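Local coordinates for acyl-ACP thioesterase (Bacteroides thetaiotaomicron, PDB 2ESS), which probably hydrolyses the thioester of fatty acyl chains carried on acyl carrier protein, releasing free fatty acids, at residues Phe13-Pro17 with Phe18-Phe22; Gly24-Met28 with Gly29-Asn33; Thr52-Asp56 with Asn57-Val61; Ser134-Asp137 with Tyr138-Asp141. All coordinates share one frame; numbering follows the deposited sequence.

In the fold
Four local contacts follow one another along the chain. Interactions 1 to 3 belong to the N-terminal HotDog domain; interaction 4 is in the loop between strands 106-118 and 161-164. Interactions 1 and 2 are neighbours, their centres about 7 Å apart: the turn leaving strand 9-14 touches the loop that starts helix 28-45, and both reach the second subunit. Interaction 3, where helix 50-55 ends and strand 58-69 begins, lies across the chain's centre from interaction 2, about 28 Å between centres. The centres of interactions 3 and 4 are about 18 Å apart, and I135 packs against W60 between them. Together they mark turns and helix ends around one antiparallel sheet that includes strands 9-14 and 58-69.

Interaction 1: Phe13-Pro17 with Phe18-Phe22; sequences FVAEP and FHVDF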
loop_
_atom_site.group_PDB
_atom_site.type_symbol
_atom_site.label_atom_id
_atom_site.label_comp_id
_atom_site.label_asym_id
_atom_site.label_seq_id
_atom_site.Cartn_x
_atom_site.Cartn_y
_atom_site.Cartn_z
ATOM N N PHE A 13 8.154 11.331 6.308
ATOM C CA PHE A 13 7.705 9.942 6.317
ATOM C C PHE A 13 8.674 9.015 7.047
ATOM O O PHE A 13 9.808 9.373 7.323
ATOM C CB PHE A 13 7.541 9.458 4.891
ATOM C CG PHE A 13 6.607 10.275 4.094
ATOM C CD1 PHE A 13 5.242 10.154 4.297
ATOM C CD2 PHE A 13 7.073 11.207 3.179
ATOM C CE1 PHE A 13 4.353 10.940 3.573
ATOM C CE2 PHE A 13 6.182 11.984 2.432
ATOM C CZ PHE A 13 4.830 11.852 2.628
ATOM N N VAL A 14 8.195 7.822 7.350
ATOM C CA VAL A 14 9.051 6.720 7.800
ATOM C C VAL A 14 8.775 5.528 6.886
ATOM O O VAL A 14 7.605 5.239 6.600
ATOM C CB VAL A 14 8.730 6.328 9.251
ATOM C CG1 VAL A 14 9.617 5.162 9.702
ATOM C CG2 VAL A 14 8.905 7.521 10.177
ATOM N N ALA A 15 9.822 4.818 6.444
ATOM C CA ALA A 15 9.661 3.605 5.623
ATOM C C ALA A 15 9.123 2.399 6.457
ATOM O O ALA A 15 9.842 1.780 7.232
ATOM C CB ALA A 15 10.982 3.245 4.949
ATOM N N GLU A 16 7.854 2.064 6.270
ATOM C CA GLU A 16 7.216 0.999 7.041
ATOM C C GLU A 16 7.526 -0.383 6.450
ATOM O O GLU A 16 7.732 -0.520 5.215
ATOM C CB GLU A 16 5.679 1.173 7.033
ATOM C CG GLU A 16 5.150 2.574 7.332
ATOM C CD GLU A 16 3.668 2.775 6.871
ATOM O OE1 GLU A 16 3.005 1.777 6.439
ATOM O OE2 GLU A 16 3.181 3.941 6.922
ATOM N N PRO A 17 7.491 -1.438 7.299
ATOM C CA PRO A 17 7.837 -2.814 6.911
ATOM C C PRO A 17 7.033 -3.407 5.767
ATOM O O PRO A 17 7.552 -4.226 4.985
ATOM C CB PRO A 17 7.560 -3.609 8.203
ATOM C CG PRO A 17 7.698 -2.616 9.277
ATOM C CD PRO A 17 7.143 -1.369 8.734
ATOM N N PHE A 18 5.774 -3.015 5.640
ATOM C CA PHE A 18 4.954 -3.550 4.543
ATOM C C PHE A 18 5.085 -2.739 3.277
ATOM O O PHE A 18 4.420 -3.014 2.289
ATOM C CB PHE A 18 3.485 -3.707 5.000
ATOM C CG PHE A 18 3.306 -4.729 6.083
ATOM C CD1 PHE A 18 3.929 -5.965 5.997
ATOM C CD2 PHE A 18 2.545 -4.462 7.195
ATOM C CE1 PHE A 18 3.794 -6.894 6.995
ATOM C CE2 PHE A 18 2.414 -5.404 8.188
ATOM C CZ PHE A 18 3.039 -6.613 8.082
ATOM N N HIS A 19 5.946 -1.722 3.320
ATOM C CA HIS A 19 6.201 -0.839 2.206
ATOM C C HIS A 19 7.625 -0.968 1.656
ATOM O O HIS A 19 8.028 -0.135 0.855
ATOM C CB HIS A 19 5.991 0.599 2.663
ATOM C CG HIS A 19 4.550 0.946 2.876
ATOM N ND1 HIS A 19 4.150 2.118 3.481
ATOM C CD2 HIS A 19 3.414 0.277 2.549
ATOM C CE1 HIS A 19 2.827 2.154 3.514
ATOM N NE2 HIS A 19 2.359 1.051 2.953
ATOM N N VAL A 20 8.364 -1.986 2.090
ATOM C CA VAL A 20 9.702 -2.243 1.568
ATOM C C VAL A 20 9.796 -3.594 0.905
ATOM O O VAL A 20 8.963 -4.456 1.138
ATOM C CB VAL A 20 10.795 -2.119 2.659
ATOM C CG1 VAL A 20 10.778 -0.706 3.263
ATOM C CG2 VAL A 20 10.699 -3.302 3.690
ATOM N N ASP A 21 10.826 -3.782 0.073
ATOM C CA ASP A 21 11.053 -5.038 -0.638
ATOM C C ASP A 21 11.954 -5.988 0.131
ATOM O O ASP A 21 12.293 -5.730 1.297
ATOM C CB ASP A 21 11.587 -4.784 -2.060
ATOM C CG ASP A 21 12.988 -4.094 -2.093
ATOM O OD1 ASP A 21 13.750 -4.142 -1.095
ATOM O OD2 ASP A 21 13.295 -3.496 -3.160
ATOM N N PHE A 22 12.328 -7.097 -0.515
ATOM C CA PHE A 22 13.113 -8.111 0.151
ATOM C C PHE A 22 14.523 -7.654 0.529
ATOM O O PHE A 22 15.149 -8.303 1.365
ATOM C CB PHE A 22 13.166 -9.423 -0.633
ATOM C CG PHE A 22 13.972 -9.347 -1.883
ATOM C CD1 PHE A 22 15.338 -9.617 -1.868
ATOM C CD2 PHE A 22 13.377 -8.979 -3.083
ATOM C CE1 PHE A 22 16.092 -9.551 -3.026
ATOM C CE2 PHE A 22 14.130 -8.931 -4.257
ATOM C CZ PHE A 22 15.486 -9.205 -4.230
HETATM O O HOH W 1 6.721 -5.857 2.366
#
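E16 and H19 close a type I beta turn with P17 and F18 at its two corners, H19 N donating to E16 O at 2.9 Å. The two flanking side chains run side by side in the same direction. Each has CG beside its own backbone N (chi1 -47° for E16, -72° for H19), which brings the carboxylate alongside the imidazole with planes 25° apart. E16 OE1 lies 3.0 Å from H19 CE1, but its angle to ND1 is poor for a bond; its stronger partner is N33 ND2 of the second subunit, with N37 of that subunit as a weak one. On the outgoing side of the turn, V20 CG2 rests 3.5 Å from P17 O and V20 CG1 meets A15 CB at 4.3 Å. A water ties the exit together, donating to P17 O and to V20 O, the latter at 2.9 Å. F18 packs against N33 of the second subunit, so the turn is part of the dimer contact. It follows directly on strand 9-14, whose F13 pairs with F79 of strand 78-88, while H19 lies against V30 of helix 28-45.

Interaction 2: Gly24-Met28 with Gly29-Asn33; sequences GRLTM and GVLGN
T27 is the N-cap of helix 28-45, and its OG1 accepts from V30 N at 3.2 Å with an angle of 155°. Its hydroxyl stands between its own backbone N and carbonyl carbon (chi1 64°), the position that turns it back over the first helical turn. Behind the cap the backbone is firmly bonded: L31 N reaches T27 O at 3.0 Å, and G32 N reaches M28 O at 2.8 Å, nearly straight at 173°. L26, L31 and M28 make the buried, apolar side. L26 crosses L31 at about a right angle, CD2 lying 4.2 Å from L31 CB. Selenomethionine M28 bends away to I67, L186 and F202, brushing L31 CD2 only loosely, SE at 4.5 Å. T27 and V30 form the partly exposed side, and V30 spans the two, with CG1 3.9 Å from L26 CD1 and CG2 3.2 Å from T27 OG1. A valine in place of T27 would probably leave the V30 amide without its side-chain acceptor. V30 has no polar group to return the bond, so this is a single cap rather than a capping box, and L26 with L31 adds a hydrophobic staple: a polar and an apolar fastening together start the helix.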
loop_
_atom_site.group_PDB
_atom_site.type_symbol
_atom_site.label_atom_id
_atom_site.label_comp_id
_atom_site.label_asym_id
_atom_site.label_seq_id
_atom_site.Cartn_x
_atom_site.Cartn_y
_atom_site.Cartn_z
ATOM N N GLY A 24 14.814 -4.676 1.945
ATOM C CA GLY A 24 14.470 -3.686 2.984
ATOM C C GLY A 24 14.356 -2.250 2.498
ATOM O O GLY A 24 14.374 -1.340 3.289
ATOM N N ARG A 25 14.267 -2.045 1.189
ATOM C CA ARG A 25 14.211 -0.702 0.601
ATOM C C ARG A 25 12.816 -0.419 0.151
ATOM O O ARG A 25 12.139 -1.311 -0.347
ATOM C CB ARG A 25 15.097 -0.627 -0.649
ATOM C CG ARG A 25 16.547 -0.953 -0.408
ATOM C CD ARG A 25 17.211 0.217 0.214
ATOM N NE ARG A 25 18.487 -0.130 0.811
ATOM C CZ ARG A 25 19.308 0.748 1.369
ATOM N NH1 ARG A 25 19.007 2.032 1.362
ATOM N NH2 ARG A 25 20.454 0.336 1.925
ATOM N N LEU A 26 12.419 0.834 0.312
ATOM C CA LEU A 26 11.104 1.349 -0.063
ATOM C C LEU A 26 10.802 0.948 -1.504
ATOM O O LEU A 26 11.683 1.005 -2.387
ATOM C CB LEU A 26 11.105 2.873 0.069
ATOM C CG LEU A 26 9.762 3.633 0.169
ATOM C CD1 LEU A 26 9.161 3.379 1.543
ATOM C CD2 LEU A 26 9.977 5.155 -0.055
ATOM N N THR A 27 9.579 0.506 -1.757
ATOM C CA THR A 27 9.269 0.035 -3.082
ATOM C C THR A 27 8.963 1.277 -3.952
ATOM O O THR A 27 8.542 2.324 -3.441
ATOM C CB THR A 27 8.064 -0.946 -3.107
ATOM O OG1 THR A 27 6.884 -0.252 -2.690
ATOM C CG2 THR A 27 8.304 -2.182 -2.181
HETATM N N MSE A 28 9.119 1.117 -5.259
HETATM C CA MSE A 28 8.808 2.171 -6.221
HETATM C C MSE A 28 7.355 2.596 -6.168
HETATM O O MSE A 28 7.058 3.803 -6.318
HETATM C CB MSE A 28 9.115 1.728 -7.659
HETATM C CG MSE A 28 9.143 2.870 -8.689
HETATM SE SE MSE A 28 10.640 4.118 -8.310
HETATM C CE MSE A 28 12.077 2.870 -8.351
ATOM N N GLY A 29 6.461 1.612 -6.050
ATOM C CA GLY A 29 5.029 1.837 -5.953
ATOM C C GLY A 29 4.706 2.714 -4.750
ATOM O O GLY A 29 3.952 3.680 -4.868
ATOM N N VAL A 30 5.318 2.416 -3.607
ATOM C CA VAL A 30 5.064 3.209 -2.379
ATOM C C VAL A 30 5.635 4.597 -2.499
ATOM O O VAL A 30 4.993 5.557 -2.046
ATOM C CB VAL A 30 5.598 2.499 -1.102
ATOM C CG1 VAL A 30 5.583 3.451 0.094
ATOM C CG2 VAL A 30 4.753 1.244 -0.843
ATOM N N LEU A 31 6.814 4.721 -3.106
ATOM C CA LEU A 31 7.405 6.044 -3.360
ATOM C C LEU A 31 6.503 6.877 -4.264
ATOM O O LEU A 31 6.255 8.024 -3.966
ATOM C CB LEU A 31 8.778 5.961 -3.995
ATOM C CG LEU A 31 9.475 7.289 -4.298
ATOM C CD1 LEU A 31 9.595 8.204 -3.052
ATOM C CD2 LEU A 31 10.844 7.004 -4.923
ATOM N N GLY A 32 6.067 6.303 -5.382
ATOM C CA GLY A 32 5.061 6.941 -6.262
ATOM C C GLY A 32 3.828 7.408 -5.488
ATOM O O GLY A 32 3.408 8.549 -5.634
ATOM N N ASN A 33 3.292 6.542 -4.633
ATOM C CA ASN A 33 2.159 6.880 -3.740
ATOM C C ASN A 33 2.467 8.140 -2.911
ATOM O O ASN A 33 1.664 9.102 -2.904
ATOM C CB ASN A 33 1.768 5.710 -2.818
ATOM C CG ASN A 33 0.506 6.029 -1.951
ATOM O OD1 ASN A 33 -0.532 6.345 -2.480
ATOM N ND2 ASN A 33 0.647 6.001 -0.645
#

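Interaction 3: Thr52-Asp56 with Asn57-Val61; sequences TLNED and NYTWV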
loop_
_atom_site.group_PDB
_atom_site.type_symbol
_atom_site.label_atom_id
_atom_site.label_comp_id
_atom_site.label_asym_id
_atom_site.label_seq_id
_atom_site.Cartn_x
_atom_site.Cartn_y
_atom_site.Cartn_z
ATOM N N THR A 52 -10.744 22.420 -5.837
ATOM C CA THR A 52 -10.948 23.761 -6.359
ATOM C C THR A 52 -11.265 23.693 -7.830
ATOM O O THR A 52 -12.250 24.257 -8.280
ATOM C CB THR A 52 -9.687 24.618 -6.178
ATOM O OG1 THR A 52 -9.403 24.742 -4.775
ATOM C CG2 THR A 52 -9.854 26.014 -6.813
ATOM N N LEU A 53 -10.442 22.985 -8.592
ATOM C CA LEU A 53 -10.701 22.832 -10.043
ATOM C C LEU A 53 -12.120 22.299 -10.337
ATOM O O LEU A 53 -12.793 22.774 -11.273
ATOM C CB LEU A 53 -9.639 21.945 -10.694
ATOM C CG LEU A 53 -8.474 22.670 -11.354
ATOM C CD1 LEU A 53 -7.636 23.353 -10.297
ATOM C CD2 LEU A 53 -7.636 21.716 -12.234
ATOM N N ASN A 54 -12.544 21.306 -9.566
ATOM C CA ASN A 54 -13.838 20.625 -9.781
ATOM C C ASN A 54 -15.029 21.577 -9.642
ATOM O O ASN A 54 -16.037 21.447 -10.353
ATOM C CB ASN A 54 -14.026 19.443 -8.795
ATOM C CG ASN A 54 -13.206 18.188 -9.111
ATOM O OD1 ASN A 54 -13.256 17.254 -8.323
ATOM N ND2 ASN A 54 -12.456 18.152 -10.212
ATOM N N GLU A 55 -14.904 22.574 -8.768
ATOM C CA GLU A 55 -15.951 23.573 -8.617
ATOM C C GLU A 55 -16.205 24.355 -9.891
ATOM O O GLU A 55 -17.293 24.868 -10.076
ATOM C CB GLU A 55 -15.640 24.564 -7.488
ATOM C CG GLU A 55 -15.524 23.921 -6.121
ATOM C CD GLU A 55 -15.504 24.987 -4.985
ATOM O OE1 GLU A 55 -16.396 25.885 -4.992
ATOM O OE2 GLU A 55 -14.609 24.902 -4.111
ATOM N N ASP A 56 -15.200 24.445 -10.762
ATOM C CA ASP A 56 -15.382 25.110 -12.075
ATOM C C ASP A 56 -15.400 24.177 -13.269
ATOM O O ASP A 56 -15.332 24.631 -14.401
ATOM C CB ASP A 56 -14.293 26.132 -12.270
ATOM C CG ASP A 56 -14.529 27.357 -11.438
ATOM O OD1 ASP A 56 -15.610 27.969 -11.580
ATOM O OD2 ASP A 56 -13.628 27.702 -10.654
ATOM N N ASN A 57 -15.546 22.896 -12.980
ATOM C CA ASN A 57 -15.732 21.837 -13.979
ATOM C C ASN A 57 -14.470 21.394 -14.696
ATOM O O ASN A 57 -14.541 20.929 -15.845
ATOM C CB ASN A 57 -16.824 22.151 -15.020
ATOM C CG ASN A 57 -17.648 20.920 -15.385
ATOM O OD1 ASN A 57 -17.746 19.974 -14.604
ATOM N ND2 ASN A 57 -18.260 20.943 -16.563
ATOM N N TYR A 58 -13.335 21.557 -14.022
ATOM C CA TYR A 58 -12.062 21.030 -14.490
ATOM C C TYR A 58 -11.555 19.989 -13.535
ATOM O O TYR A 58 -12.049 19.864 -12.391
ATOM C CB TYR A 58 -11.045 22.150 -14.617
ATOM C CG TYR A 58 -11.457 23.126 -15.641
ATOM C CD1 TYR A 58 -11.260 22.853 -16.986
ATOM C CD2 TYR A 58 -12.088 24.305 -15.291
ATOM C CE1 TYR A 58 -11.662 23.737 -17.954
ATOM C CE2 TYR A 58 -12.511 25.187 -16.257
ATOM C CZ TYR A 58 -12.285 24.902 -17.584
ATOM O OH TYR A 58 -12.689 25.778 -18.561
ATOM N N THR A 59 -10.564 19.211 -13.995
ATOM C CA THR A 59 -9.809 18.376 -13.073
ATOM C C THR A 59 -8.377 18.214 -13.582
ATOM O O THR A 59 -8.067 18.623 -14.688
ATOM C CB THR A 59 -10.453 16.976 -12.810
ATOM O OG1 THR A 59 -9.882 16.430 -11.632
ATOM C CG2 THR A 59 -10.205 15.998 -14.003
ATOM N N TRP A 60 -7.522 17.658 -12.737
ATOM C CA TRP A 60 -6.144 17.344 -13.072
ATOM C C TRP A 60 -6.032 15.881 -13.432
ATOM O O TRP A 60 -6.667 15.051 -12.780
ATOM C CB TRP A 60 -5.253 17.563 -11.853
ATOM C CG TRP A 60 -5.083 18.985 -11.434
ATOM C CD1 TRP A 60 -5.476 19.536 -10.248
ATOM C CD2 TRP A 60 -4.394 20.018 -12.146
ATOM N NE1 TRP A 60 -5.103 20.860 -10.192
ATOM C CE2 TRP A 60 -4.410 21.174 -11.329
ATOM C CE3 TRP A 60 -3.726 20.072 -13.376
ATOM C CZ2 TRP A 60 -3.852 22.382 -11.740
ATOM C CZ3 TRP A 60 -3.150 21.271 -13.774
ATOM C CH2 TRP A 60 -3.228 22.410 -12.962
ATOM N N VAL A 61 -5.234 15.580 -14.462
ATOM C CA VAL A 61 -4.914 14.191 -14.788
ATOM C C VAL A 61 -3.413 14.040 -14.954
ATOM O O VAL A 61 -2.778 14.831 -15.605
ATOM C CB VAL A 61 -5.660 13.666 -16.047
ATOM C CG1 VAL A 61 -7.140 13.484 -15.745
ATOM C CG2 VAL A 61 -5.470 14.584 -17.236
HETATM O O HOH W 2 -17.932 19.746 -11.811
#
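L53 sets its CD2 methyl over one face of the W60 indole, 3.4 Å from the centroid of the five-membered ring and 13° off the normal, a CH-pi contact made by two side chains crossing at about a right angle. L53 CB also meets Y58 CB, at 4.2 Å. N54 swings its amide over the start of strand 58-69: ND2 donates to Y58 O at 2.8 Å, in the carbonyl plane, with Y58 O also in the plane of the amide. A second, weak bond runs from ND2 to T59 OG1, so the strong bond, helped by the weak one, probably fixes the amide's rotation. The backbone beneath is a Schellman motif. Y58 N reaches L53 O at 3.1 Å and N57 N reaches N54 O at 3.0 Å, with N57 in the left-handed region (phi 78°) that turns the chain out of helix 50-55. D56 N reaches L53 O too, from the face opposite Y58 N. A water donates to N54 O and N57 OD1. Further out, W60 NE1 donates to F48 O and N120 holds N57 ND2. An alanine in place of W60 would probably leave L53 CD2 without its indole face and F48 O without this donor. The carbonyls of L53 and N54 are answered by backbone amides, with water added at N54, while leucine, tyrosine and tryptophan supply the apolar contact at this helix-to-strand joint.

Interaction 4: Ser134-Asp137 with Tyr138-Asp141; sequences SIVD and YICD
Y138 lays its ring back along the chain it has just left, with CD2 3.2 Å from S134 O, and both S134 O and I135 O sit at the ring edge, near its plane. The aromatic C-H edge, not a face, therefore turns to these carbonyls. A chi1 of -68°, which places CG beside the backbone N, aims the ring back at S134, where CE2 also passes the side chain, 4.3 Å from S134 CB. The next pair is arranged differently: V136 and I139 lie side by side and point the same way, touching through V136 CG1 and I139 CD1 at 4.0 Å. That same CD1 folds over V136 O, 3.5 Å away, so the isoleucine tip covers a carbonyl as well as a methyl.

The backbone makes a short 3-10 turn. Y138 N bonds I135 O at 2.9 Å with an angle of 160°. I139 N follows with a weak bond to V136 O at 3.4 Å, and D137 N makes another weak one to S134 O. This spacing is consistent with Y138 and I139 folding back on the residues before them. S134 OG is bonded to R46 O, while Y138 packs on R46 itself. The turn lies in the long loop between strands 106-118 and 161-164. I135 and I139 face V88 of strand 78-88, and the backbone of C140 bonds V85, which fastens the outgoing chain to that strand.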
loop_
_atom_site.group_PDB
_atom_site.type_symbol
_atom_site.label_atom_id
_atom_site.label_comp_id
_atom_site.label_asym_id
_atom_site.label_seq_id
_atom_site.Cartn_x
_atom_site.Cartn_y
_atom_site.Cartn_z
ATOM N N SER A 134 -4.636 30.457 -7.992
ATOM C CA SER A 134 -3.473 30.734 -7.209
ATOM C C SER A 134 -2.219 30.023 -7.743
ATOM O O SER A 134 -1.137 30.276 -7.258
ATOM C CB SER A 134 -3.760 30.289 -5.779
ATOM O OG SER A 134 -4.055 28.904 -5.721
ATOM N N ILE A 135 -2.351 29.125 -8.707
ATOM C CA ILE A 135 -1.206 28.243 -9.038
ATOM C C ILE A 135 0.031 29.032 -9.513
ATOM O O ILE A 135 1.155 28.694 -9.164
ATOM C CB ILE A 135 -1.572 27.107 -10.024
ATOM C CG1 ILE A 135 -0.445 26.059 -10.103
ATOM C CG2 ILE A 135 -1.931 27.635 -11.400
ATOM C CD1 ILE A 135 -0.832 24.762 -10.749
ATOM N N VAL A 136 -0.193 30.082 -10.293
ATOM C CA VAL A 136 0.894 30.813 -10.914
ATOM C C VAL A 136 1.768 31.475 -9.879
ATOM O O VAL A 136 2.964 31.638 -10.108
ATOM C CB VAL A 136 0.395 31.862 -11.941
ATOM C CG1 VAL A 136 1.523 32.773 -12.326
ATOM C CG2 VAL A 136 -0.185 31.167 -13.163
ATOM N N ASP A 137 1.173 31.826 -8.732
ATOM C CA ASP A 137 1.886 32.411 -7.620
ATOM C C ASP A 137 2.936 31.480 -6.998
ATOM O O ASP A 137 3.804 31.932 -6.260
ATOM C CB ASP A 137 0.898 32.874 -6.535
ATOM C CG ASP A 137 -0.175 33.847 -7.065
ATOM O OD1 ASP A 137 0.053 34.579 -8.051
ATOM O OD2 ASP A 137 -1.276 33.872 -6.489
ATOM N N TYR A 138 2.863 30.182 -7.301
ATOM C CA TYR A 138 3.726 29.190 -6.675
ATOM C C TYR A 138 4.785 28.592 -7.625
ATOM O O TYR A 138 5.535 27.683 -7.237
ATOM C CB TYR A 138 2.874 28.096 -6.040
ATOM C CG TYR A 138 2.096 28.614 -4.844
ATOM C CD1 TYR A 138 2.697 28.716 -3.583
ATOM C CD2 TYR A 138 0.780 29.018 -4.983
ATOM C CE1 TYR A 138 1.976 29.203 -2.495
ATOM C CE2 TYR A 138 0.073 29.525 -3.940
ATOM C CZ TYR A 138 0.659 29.605 -2.691
ATOM O OH TYR A 138 -0.096 30.082 -1.650
ATOM N N ILE A 139 4.882 29.133 -8.840
ATOM C CA ILE A 139 5.948 28.726 -9.765
ATOM C C ILE A 139 7.314 29.005 -9.121
ATOM O O ILE A 139 7.574 30.098 -8.642
ATOM C CB ILE A 139 5.823 29.414 -11.143
ATOM C CG1 ILE A 139 4.619 28.842 -11.896
ATOM C CG2 ILE A 139 7.112 29.206 -11.957
ATOM C CD1 ILE A 139 4.012 29.754 -12.900
ATOM N N CYS A 140 8.177 27.998 -9.116
ATOM C CA CYS A 140 9.319 27.968 -8.271
ATOM C C CYS A 140 10.498 27.433 -9.084
ATOM O O CYS A 140 10.360 26.453 -9.846
ATOM C CB CYS A 140 8.984 27.044 -7.087
ATOM S SG CYS A 140 10.332 26.589 -6.001
ATOM N N ASP A 141 11.654 28.052 -8.866
ATOM C CA ASP A 141 12.884 27.763 -9.609
ATOM C C ASP A 141 13.809 26.732 -8.934
ATOM O O ASP A 141 14.959 26.592 -9.323
ATOM C CB ASP A 141 13.660 29.082 -9.862
ATOM C CG ASP A 141 14.275 29.691 -8.580
ATOM O OD1 ASP A 141 14.077 29.163 -7.449
ATOM O OD2 ASP A 141 14.971 30.724 -8.707
#